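Local coordinates for protein alpha-fucosidase (Bifidobacterium bifidum, PDB 2EAB) that probably hydrolyses alpha-1,2-linked L-fucose from glycan chains, this chain being the catalytic portion of a longer, probably membrane-anchored protein, at residues A[391-395]-A[443-447]; A[418-422]-A[483-489]; A[421-426]-A[507-511]. All coordinates share one frame; numbering follows the deposited sequence.

Contact 1 of 3, residues A[391-395]-A[443-447]; sequences SQLPS and PLIEY. With CA (calcium ion), chain C.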
loop_
_atom_site.group_PDB
_atom_site.type_symbol
_atom_site.label_atom_id
_atom_site.label_comp_id
_atom_site.label_asym_id
_atom_site.label_seq_id
_atom_site.Cartn_x
_atom_site.Cartn_y
_atom_site.Cartn_z
ATOM N N SER A 391 -7.286 -11.439 -5.215
ATOM C CA SER A 391 -7.258 -10.285 -6.115
ATOM C C SER A 391 -6.296 -10.555 -7.252
ATOM O O SER A 391 -5.238 -11.170 -7.057
ATOM C CB SER A 391 -6.790 -9.026 -5.387
ATOM O OG SER A 391 -7.752 -8.573 -4.458
ATOM N N GLN A 392 -6.651 -10.086 -8.439
ATOM C CA GLN A 392 -5.737 -10.203 -9.563
ATOM C C GLN A 392 -4.622 -9.167 -9.526
ATOM O O GLN A 392 -3.552 -9.405 -10.077
ATOM C CB GLN A 392 -6.492 -10.129 -10.885
ATOM C CG GLN A 392 -7.476 -11.267 -11.072
ATOM C CD GLN A 392 -7.900 -11.419 -12.506
ATOM O OE1 GLN A 392 -7.139 -11.903 -13.336
ATOM N NE2 GLN A 392 -9.121 -10.999 -12.809
ATOM N N LEU A 393 -4.878 -8.029 -8.883
ATOM C CA LEU A 393 -3.924 -6.929 -8.812
ATOM C C LEU A 393 -3.843 -6.398 -7.386
ATOM O O LEU A 393 -4.819 -6.479 -6.641
ATOM C CB LEU A 393 -4.327 -5.808 -9.780
ATOM C CG LEU A 393 -4.179 -6.163 -11.266
ATOM C CD1 LEU A 393 -4.892 -5.157 -12.152
ATOM C CD2 LEU A 393 -2.719 -6.310 -11.675
ATOM N N PRO A 394 -2.680 -5.839 -7.005
ATOM C CA PRO A 394 -2.585 -5.239 -5.683
ATOM C C PRO A 394 -3.390 -3.948 -5.664
ATOM O O PRO A 394 -3.889 -3.497 -6.714
ATOM C CB PRO A 394 -1.086 -4.956 -5.535
ATOM C CG PRO A 394 -0.572 -4.848 -6.915
ATOM C CD PRO A 394 -1.430 -5.712 -7.776
ATOM N N SER A 395 -3.518 -3.351 -4.486
ATOM C CA SER A 395 -4.113 -2.030 -4.389
ATOM C C SER A 395 -3.316 -1.030 -5.234
ATOM O O SER A 395 -2.085 -1.058 -5.248
ATOM C CB SER A 395 -4.146 -1.585 -2.932
ATOM O OG SER A 395 -2.875 -1.769 -2.341
ATOM N N PRO A 443 -1.469 -10.569 -3.573
ATOM C CA PRO A 443 -1.459 -9.933 -4.898
ATOM C C PRO A 443 -0.234 -9.055 -5.169
ATOM O O PRO A 443 0.143 -8.899 -6.328
ATOM C CB PRO A 443 -2.754 -9.111 -4.920
ATOM C CG PRO A 443 -3.139 -8.955 -3.505
ATOM C CD PRO A 443 -2.666 -10.191 -2.800
ATOM N N LEU A 444 0.378 -8.471 -4.138
ATOM C CA LEU A 444 1.633 -7.752 -4.357
ATOM C C LEU A 444 2.748 -8.709 -4.765
ATOM O O LEU A 444 3.519 -8.414 -5.675
ATOM C CB LEU A 444 2.064 -6.936 -3.132
ATOM C CG LEU A 444 3.354 -6.135 -3.359
ATOM C CD1 LEU A 444 3.133 -5.034 -4.404
ATOM C CD2 LEU A 444 3.881 -5.570 -2.056
ATOM N N ILE A 445 2.848 -9.853 -4.093
ATOM C CA ILE A 445 3.885 -10.819 -4.436
ATOM C C ILE A 445 3.717 -11.271 -5.886
ATOM O O ILE A 445 4.682 -11.284 -6.653
ATOM C CB ILE A 445 3.899 -12.040 -3.484
ATOM C CG1 ILE A 445 3.990 -11.582 -2.023
ATOM C CG2 ILE A 445 5.061 -12.973 -3.831
ATOM C CD1 ILE A 445 3.876 -12.702 -1.010
ATOM N N GLU A 446 2.489 -11.621 -6.257
ATOM C CA GLU A 446 2.207 -12.005 -7.635
ATOM C C GLU A 446 2.495 -10.875 -8.630
ATOM O O GLU A 446 2.990 -11.123 -9.726
ATOM C CB GLU A 446 0.772 -12.505 -7.791
ATOM C CG GLU A 446 0.526 -13.083 -9.185
ATOM C CD GLU A 446 -0.893 -13.543 -9.446
ATOM O OE1 GLU A 446 -1.671 -13.723 -8.490
ATOM O OE2 GLU A 446 -1.233 -13.725 -10.635
ATOM N N TYR A 447 2.212 -9.638 -8.234
ATOM C CA TYR A 447 2.480 -8.481 -9.089
ATOM C C TYR A 447 3.976 -8.320 -9.358
ATOM O O TYR A 447 4.386 -8.051 -10.486
ATOM C CB TYR A 447 1.921 -7.211 -8.447
ATOM C CG TYR A 447 2.035 -5.997 -9.337
ATOM C CD1 TYR A 447 1.126 -5.787 -10.372
ATOM C CD2 TYR A 447 3.061 -5.070 -9.155
ATOM C CE1 TYR A 447 1.225 -4.683 -11.202
ATOM C CE2 TYR A 447 3.175 -3.965 -9.988
ATOM C CZ TYR A 447 2.251 -3.775 -11.004
ATOM O OH TYR A 447 2.383 -2.674 -11.825
HETATM CA CA CA C . -7.157 -5.244 -6.151
HETATM O O HOH W 1 -2.669 -11.333 -7.723
HETATM O O HOH W 2 -3.107 -11.768 -11.278
HETATM O O HOH W 3 -0.971 -9.131 -8.845
#
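The Tyr447 ring meets the loop 391-395 in two ways. At its edge, close to the ring plane, sits the methyl Leu393 CD2, 4.1 Å from Tyr447 CD1; the Pro394 ring, crossing the tyrosine at about a right angle, presses CG and CD on Tyr447 CB, CG and CD1, with Pro394 CD 3.6 Å from Tyr447 CD1. Further round, the Phe419 ring leans in at about 45°. CG of Tyr447 stands anti to the backbone N (chi1 -174°), which carries the ring off the helix and across the proline, and its hydroxyl goes on to hydrogen-bond Thr488 O. Nearer the start of segment 443-447, Pro443 packs its CB on the Leu393 carbonyl (CB to Leu393 O 3.8 Å), and its CG lies near Ser391 CB. Without CG and CD, as with an alanine in place of Pro394, a gap would probably open beside the base of the Tyr447 ring, leaving the ring freer to shift.

Polar matching falls to water instead of direct bonds. One molecule links Ser391 O with Glu446 OE1 (2.7 Å from each), a second links Gln392 O with Glu446 OE2, and a third joins Gln392 O to Pro443 O, 2.8 Å from the latter. Each water has more acceptors nearby than protons to give, so its hydrogens are probably divided among alternative bonds.

The same Leu393 O binds the calcium ion at 2.7 Å, together with Glu77 OE2 and Ser386 O, while Ser391 OG bonds to Gly57 O. The chemistry thus divides the loop in two: its carbonyls serve metal and water, while the Pro394 ring and the Leu393 methyl pack on helix 442-450, so that a calcium ligand is fixed to a helix of the catalytic domain by packing and solvent bridges.

Contact 2 of 3, residues A[418-422]-A[483-489]; sequences DFHMN and AHTENTA. With EDO (1,2-ethanediol), chain D.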
loop_
_atom_site.group_PDB
_atom_site.type_symbol
_atom_site.label_atom_id
_atom_site.label_comp_id
_atom_site.label_asym_id
_atom_site.label_seq_id
_atom_site.Cartn_x
_atom_site.Cartn_y
_atom_site.Cartn_z
ATOM N N ASP A 418 -2.535 4.590 -10.737
ATOM C CA ASP A 418 -1.691 3.490 -11.179
ATOM C C ASP A 418 -0.955 2.784 -10.032
ATOM O O ASP A 418 -1.325 2.911 -8.858
ATOM C CB ASP A 418 -0.734 3.968 -12.300
ATOM C CG ASP A 418 0.352 4.923 -11.809
ATOM O OD1 ASP A 418 0.444 5.136 -10.587
ATOM O OD2 ASP A 418 1.128 5.444 -12.642
ATOM N N PHE A 419 0.065 2.015 -10.393
ATOM C CA PHE A 419 0.979 1.409 -9.432
ATOM C C PHE A 419 2.238 2.271 -9.429
ATOM O O PHE A 419 3.053 2.206 -10.353
ATOM C CB PHE A 419 1.239 -0.056 -9.799
ATOM C CG PHE A 419 -0.026 -0.856 -9.916
ATOM C CD1 PHE A 419 -0.533 -1.199 -11.165
ATOM C CD2 PHE A 419 -0.751 -1.209 -8.775
ATOM C CE1 PHE A 419 -1.722 -1.911 -11.280
ATOM C CE2 PHE A 419 -1.944 -1.925 -8.884
ATOM C CZ PHE A 419 -2.429 -2.274 -10.142
ATOM N N HIS A 420 2.361 3.121 -8.408
ATOM C CA HIS A 420 3.448 4.095 -8.321
ATOM C C HIS A 420 4.479 3.535 -7.363
ATOM O O HIS A 420 4.285 3.563 -6.142
ATOM C CB HIS A 420 2.947 5.461 -7.827
ATOM C CG HIS A 420 3.042 6.544 -8.853
ATOM N ND1 HIS A 420 3.945 7.586 -8.788
ATOM C CD2 HIS A 420 2.334 6.735 -9.987
ATOM C CE1 HIS A 420 3.777 8.371 -9.838
ATOM N NE2 HIS A 420 2.810 7.872 -10.586
ATOM N N MET A 421 5.570 3.019 -7.916
ATOM C CA MET A 421 6.424 2.085 -7.192
ATOM C C MET A 421 7.699 2.718 -6.637
ATOM O O MET A 421 8.696 2.034 -6.425
ATOM C CB MET A 421 6.724 0.876 -8.090
ATOM C CG MET A 421 7.022 -0.415 -7.345
ATOM S SD MET A 421 6.988 -1.842 -8.435
ATOM C CE MET A 421 8.539 -1.629 -9.308
ATOM N N ASN A 422 7.656 4.018 -6.360
ATOM C CA ASN A 422 8.785 4.684 -5.714
ATOM C C ASN A 422 8.358 5.428 -4.446
ATOM O O ASN A 422 8.837 6.525 -4.162
ATOM C CB ASN A 422 9.540 5.593 -6.697
ATOM C CG ASN A 422 11.026 5.727 -6.363
ATOM O OD1 ASN A 422 11.583 4.949 -5.585
ATOM N ND2 ASN A 422 11.674 6.717 -6.962
ATOM N N ALA A 483 12.413 -2.336 -13.537
ATOM C CA ALA A 483 11.187 -1.550 -13.621
ATOM C C ALA A 483 11.415 -0.251 -12.867
ATOM O O ALA A 483 12.378 -0.124 -12.103
ATOM C CB ALA A 483 9.995 -2.309 -13.065
ATOM N N HIS A 484 10.512 0.702 -13.069
ATOM C CA HIS A 484 10.723 2.055 -12.600
ATOM C C HIS A 484 9.547 2.539 -11.735
ATOM O O HIS A 484 8.999 1.750 -10.967
ATOM C CB HIS A 484 11.066 2.920 -13.811
ATOM C CG HIS A 484 12.415 2.609 -14.372
ATOM N ND1 HIS A 484 12.660 1.630 -15.316
ATOM C CD2 HIS A 484 13.617 3.134 -14.055
ATOM C CE1 HIS A 484 13.959 1.589 -15.570
ATOM N NE2 HIS A 484 14.558 2.497 -14.819
ATOM N N THR A 485 9.196 3.825 -11.801
ATOM C CA THR A 485 8.153 4.369 -10.927
ATOM C C THR A 485 6.744 4.031 -11.414
ATOM O O THR A 485 5.966 3.386 -10.711
ATOM C CB THR A 485 8.297 5.899 -10.734
ATOM O OG1 THR A 485 9.504 6.180 -10.013
ATOM C CG2 THR A 485 7.123 6.459 -9.951
ATOM N N GLU A 486 6.409 4.499 -12.612
ATOM C CA GLU A 486 5.055 4.352 -13.124
ATOM C C GLU A 486 4.871 2.971 -13.724
ATOM O O GLU A 486 5.495 2.639 -14.729
ATOM C CB GLU A 486 4.751 5.414 -14.174
ATOM C CG GLU A 486 4.859 6.833 -13.668
ATOM C CD GLU A 486 4.288 7.820 -14.654
ATOM O OE1 GLU A 486 4.424 7.598 -15.879
ATOM O OE2 GLU A 486 3.699 8.829 -14.206
ATOM N N ASN A 487 4.007 2.182 -13.091
ATOM C CA ASN A 487 3.706 0.825 -13.505
ATOM C C ASN A 487 2.211 0.654 -13.726
ATOM O O ASN A 487 1.408 1.509 -13.332
ATOM C CB ASN A 487 4.268 -0.161 -12.481
ATOM C CG ASN A 487 5.752 -0.384 -12.667
ATOM O OD1 ASN A 487 6.160 -1.242 -13.449
ATOM N ND2 ASN A 487 6.569 0.410 -11.983
ATOM N N THR A 488 1.842 -0.433 -14.397
ATOM C CA THR A 488 0.457 -0.626 -14.817
ATOM C C THR A 488 0.060 -2.093 -14.658
ATOM O O THR A 488 0.804 -2.892 -14.089
ATOM C CB THR A 488 0.249 -0.221 -16.292
ATOM O OG1 THR A 488 0.902 -1.180 -17.127
ATOM C CG2 THR A 488 0.766 1.185 -16.579
ATOM N N ALA A 489 -1.104 -2.447 -15.192
ATOM C CA ALA A 489 -1.551 -3.834 -15.244
ATOM C C ALA A 489 -0.838 -4.656 -16.329
ATOM O O ALA A 489 -1.029 -5.872 -16.401
ATOM C CB ALA A 489 -3.060 -3.884 -15.452
HETATM C C1 EDO D . 11.504 8.033 -2.245
HETATM O O1 EDO D . 11.415 9.493 -1.855
HETATM C C2 EDO D . 11.594 8.030 -3.823
HETATM O O2 EDO D . 10.271 8.474 -4.376
HETATM O O HOH W 4 1.257 4.143 -14.928
HETATM O O HOH W 5 0.971 8.178 -13.589
HETATM O O HOH W 6 10.827 8.495 -9.151
#
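Phe419 and Asn487 form the hydrogen-bonded antiparallel pair of a two-stranded sheet. Asn487 N gives the shorter bond, 2.9 Å to Phe419 O; the return bond from Phe419 N to Asn487 O is 3.3 Å long, its donor standing 48° out of the carbonyl plane. Two residues on, Met421 N reaches Thr485 O at 2.8 Å and nearly straight. That oxygen also receives a C-H...O contact from His420 CA and a weak bond from Asn487 ND2. It lies only 3.2 Å from Phe419 O, an acceptor-acceptor approach that the N-H donors on both oxygens probably offset.

Side chains extend the pairing. The His420 ring stands beside Glu486, both pointing the same way, and Thr485 CG2 comes within 3.6 Å of His420 ND1. With OG1 anti to its carbonyl carbon (chi1 -66°), Thr485 sends the methyl to the histidine and the hydroxyl to Asn422, 3.4 Å from Asn422 CB. Beyond the backbone bonds, Met421 CE settles on Ala483 CB, while Phe419 lays CD1 near Thr488 O.

A second shell fixes these groups. Ser504 holds the Thr485 hydroxyl, Tyr578 the side-chain amide oxygen OD1 of Asn422, Gln133 the Glu486 atom OE1, and a water joins Asn422 ND2 to Thr485 OG1. Trp415 meets the His420 ring edge to face.

The carboxylates of Asp418 and Glu486 are turned 81° apart, with Asp418 OD2 and Glu486 OE2 4.5 Å from each other. One water donates to both oxygens, and another joins Asp418 OD2 to Asn487 O. The two acidic groups cross at an angle, and the protons of the shared water are likely to soften any repulsion between them, while the backbone pairing holds both strands in place.

Contact 3 of 3, residues A[421-426]-A[507-511]; sequences MNVNLQ and AVPWI. With EDO (1,2-ethanediol), chain D.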
loop_
_atom_site.group_PDB
_atom_site.type_symbol
_atom_site.label_atom_id
_atom_site.label_comp_id
_atom_site.label_asym_id
_atom_site.label_seq_id
_atom_site.Cartn_x
_atom_site.Cartn_y
_atom_site.Cartn_z
ATOM N N MET A 421 5.570 3.019 -7.916
ATOM C CA MET A 421 6.424 2.085 -7.192
ATOM C C MET A 421 7.699 2.718 -6.637
ATOM O O MET A 421 8.696 2.034 -6.425
ATOM C CB MET A 421 6.724 0.876 -8.090
ATOM C CG MET A 421 7.022 -0.415 -7.345
ATOM S SD MET A 421 6.988 -1.842 -8.435
ATOM C CE MET A 421 8.539 -1.629 -9.308
ATOM N N ASN A 422 7.656 4.018 -6.360
ATOM C CA ASN A 422 8.785 4.684 -5.714
ATOM C C ASN A 422 8.358 5.428 -4.446
ATOM O O ASN A 422 8.837 6.525 -4.162
ATOM C CB ASN A 422 9.540 5.593 -6.697
ATOM C CG ASN A 422 11.026 5.727 -6.363
ATOM O OD1 ASN A 422 11.583 4.949 -5.585
ATOM N ND2 ASN A 422 11.674 6.717 -6.962
ATOM N N VAL A 423 7.418 4.799 -3.732
ATOM C CA VAL A 423 7.005 5.055 -2.336
ATOM C C VAL A 423 5.548 4.646 -2.126
ATOM O O VAL A 423 5.196 4.150 -1.055
ATOM C CB VAL A 423 7.250 6.508 -1.800
ATOM C CG1 VAL A 423 6.351 7.537 -2.487
ATOM C CG2 VAL A 423 7.057 6.562 -0.278
ATOM N N ASN A 424 4.710 4.857 -3.136
ATOM C CA ASN A 424 3.267 4.762 -2.929
ATOM C C ASN A 424 2.784 3.328 -2.785
ATOM O O ASN A 424 2.113 2.992 -1.809
ATOM C CB ASN A 424 2.501 5.464 -4.048
ATOM C CG ASN A 424 2.943 6.897 -4.248
ATOM O OD1 ASN A 424 2.395 7.829 -3.643
ATOM N ND2 ASN A 424 3.951 7.086 -5.068
ATOM N N LEU A 425 3.145 2.482 -3.742
ATOM C CA LEU A 425 2.776 1.073 -3.664
ATOM C C LEU A 425 3.409 0.412 -2.439
ATOM O O LEU A 425 2.785 -0.427 -1.780
ATOM C CB LEU A 425 3.157 0.340 -4.953
ATOM C CG LEU A 425 2.694 -1.115 -5.057
ATOM C CD1 LEU A 425 1.173 -1.228 -4.991
ATOM C CD2 LEU A 425 3.237 -1.769 -6.315
ATOM N N GLN A 426 4.645 0.803 -2.136
ATOM C CA GLN A 426 5.317 0.349 -0.923
ATOM C C GLN A 426 4.471 0.674 0.306
ATOM O O GLN A 426 4.240 -0.190 1.156
ATOM C CB GLN A 426 6.695 1.000 -0.794
ATOM C CG GLN A 426 7.757 0.465 -1.755
ATOM C CD GLN A 426 7.721 1.070 -3.155
ATOM O OE1 GLN A 426 6.912 1.957 -3.464
ATOM N NE2 GLN A 426 8.620 0.593 -4.009
ATOM N N ALA A 507 13.435 1.141 -7.547
ATOM C CA ALA A 507 12.048 0.827 -7.224
ATOM C C ALA A 507 11.839 -0.678 -7.047
ATOM O O ALA A 507 11.027 -1.101 -6.214
ATOM C CB ALA A 507 11.126 1.357 -8.307
ATOM N N VAL A 508 12.544 -1.486 -7.840
ATOM C CA VAL A 508 12.409 -2.942 -7.734
ATOM C C VAL A 508 13.028 -3.483 -6.433
ATOM O O VAL A 508 12.327 -4.122 -5.653
ATOM C CB VAL A 508 12.887 -3.686 -9.011
ATOM C CG1 VAL A 508 12.842 -5.193 -8.802
ATOM C CG2 VAL A 508 12.024 -3.290 -10.197
ATOM N N PRO A 509 14.319 -3.189 -6.160
ATOM C CA PRO A 509 14.811 -3.439 -4.800
ATOM C C PRO A 509 13.830 -3.001 -3.702
ATOM O O PRO A 509 13.544 -3.771 -2.787
ATOM C CB PRO A 509 16.113 -2.629 -4.754
ATOM C CG PRO A 509 16.636 -2.729 -6.160
ATOM C CD PRO A 509 15.401 -2.710 -7.048
ATOM N N TRP A 510 13.297 -1.788 -3.793
ATOM C CA TRP A 510 12.408 -1.300 -2.747
ATOM C C TRP A 510 11.147 -2.157 -2.585
ATOM O O TRP A 510 10.838 -2.596 -1.475
ATOM C CB TRP A 510 12.043 0.156 -2.990
ATOM C CG TRP A 510 11.456 0.856 -1.797
ATOM C CD1 TRP A 510 11.126 0.314 -0.580
ATOM C CD2 TRP A 510 11.111 2.232 -1.729
ATOM N NE1 TRP A 510 10.612 1.283 0.242
ATOM C CE2 TRP A 510 10.580 2.471 -0.444
ATOM C CE3 TRP A 510 11.198 3.295 -2.639
ATOM C CZ2 TRP A 510 10.151 3.738 -0.038
ATOM C CZ3 TRP A 510 10.779 4.552 -2.239
ATOM C CH2 TRP A 510 10.254 4.762 -0.952
ATOM N N ILE A 511 10.417 -2.399 -3.672
ATOM C CA ILE A 511 9.208 -3.213 -3.557
ATOM C C ILE A 511 9.538 -4.643 -3.110
ATOM O O ILE A 511 8.723 -5.286 -2.455
ATOM C CB ILE A 511 8.349 -3.184 -4.854
ATOM C CG1 ILE A 511 6.885 -3.525 -4.550
ATOM C CG2 ILE A 511 8.928 -4.095 -5.935
ATOM C CD1 ILE A 511 6.163 -2.474 -3.708
HETATM C C1 EDO D . 11.504 8.033 -2.245
HETATM O O1 EDO D . 11.415 9.493 -1.855
HETATM C C2 EDO D . 11.594 8.030 -3.823
HETATM O O2 EDO D . 10.271 8.474 -4.376
#
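A bend in Gln426 and the anti start of Trp510 bring the two together. The glutamine starts beside its backbone N (chi1 -73°) and folds at chi2, whereas Trp510 CG lies anti to its backbone N, swinging the indole across. Gln426 CG then sits over one face, 3.5 Å from the centroid of the five-membered ring and 6° off its normal, a CH-pi contact. The fold turns the amide back toward its own chain: NE2 donates a straight 2.8 Å bond to Met421 O, from above that carbonyl plane, and OE1 accepts a weak one from Val423 N. Both ends of the buried amide thus have a partner, one of them weak, which probably limits its rotation.

Val423 lies alongside the indole (CB to Trp510 CH2 3.6 Å), and Asn422 OD1 is at the ring edge, 3.4 Å from Trp510 CE3. Val423, N-cap of helix 424-428, has a backbone shape rare outside glycine (phi 153°). Packing is tight at Ala507, whose CB is 3.1 Å from Met421 O. Ile511 completes the hydrophobic side, CG2 against Met421 SD at 3.9 Å and CD1 against Leu425 CG.

The contact joins the start of helix 507-520 to the turn into helix 424-428 within the family 95 catalytic domain, whose fold is an (alpha/alpha)6 barrel; a bound ethanediol beside Asn422 and Trp510, probably from the crystallisation liquor, is consistent with a pocket.

In the fold
Read from the N terminus, the chain first lays down the calcium-binding loop 391-395, then strand 419-420 and helix 424-428 in immediate succession, and only afterwards helix 442-450, which returns to the loop and closes contact 1. Contacts 2 and 3 begin inside that closed stretch and end beyond it, at strand 486-487 and helix 507-520, so both cross contact 1. They set out from one shared stretch, Met421 and Asn422, and contact 3 closes the later loop. Pro394 O touches the Phe419 ring between contacts 1 and 2, Leu425 touches Leu444 between contacts 1 and 3, and His420 O probably bonds Leu425 N between contacts 2 and 3. Together they bind calcium loop, small sheet and three helices.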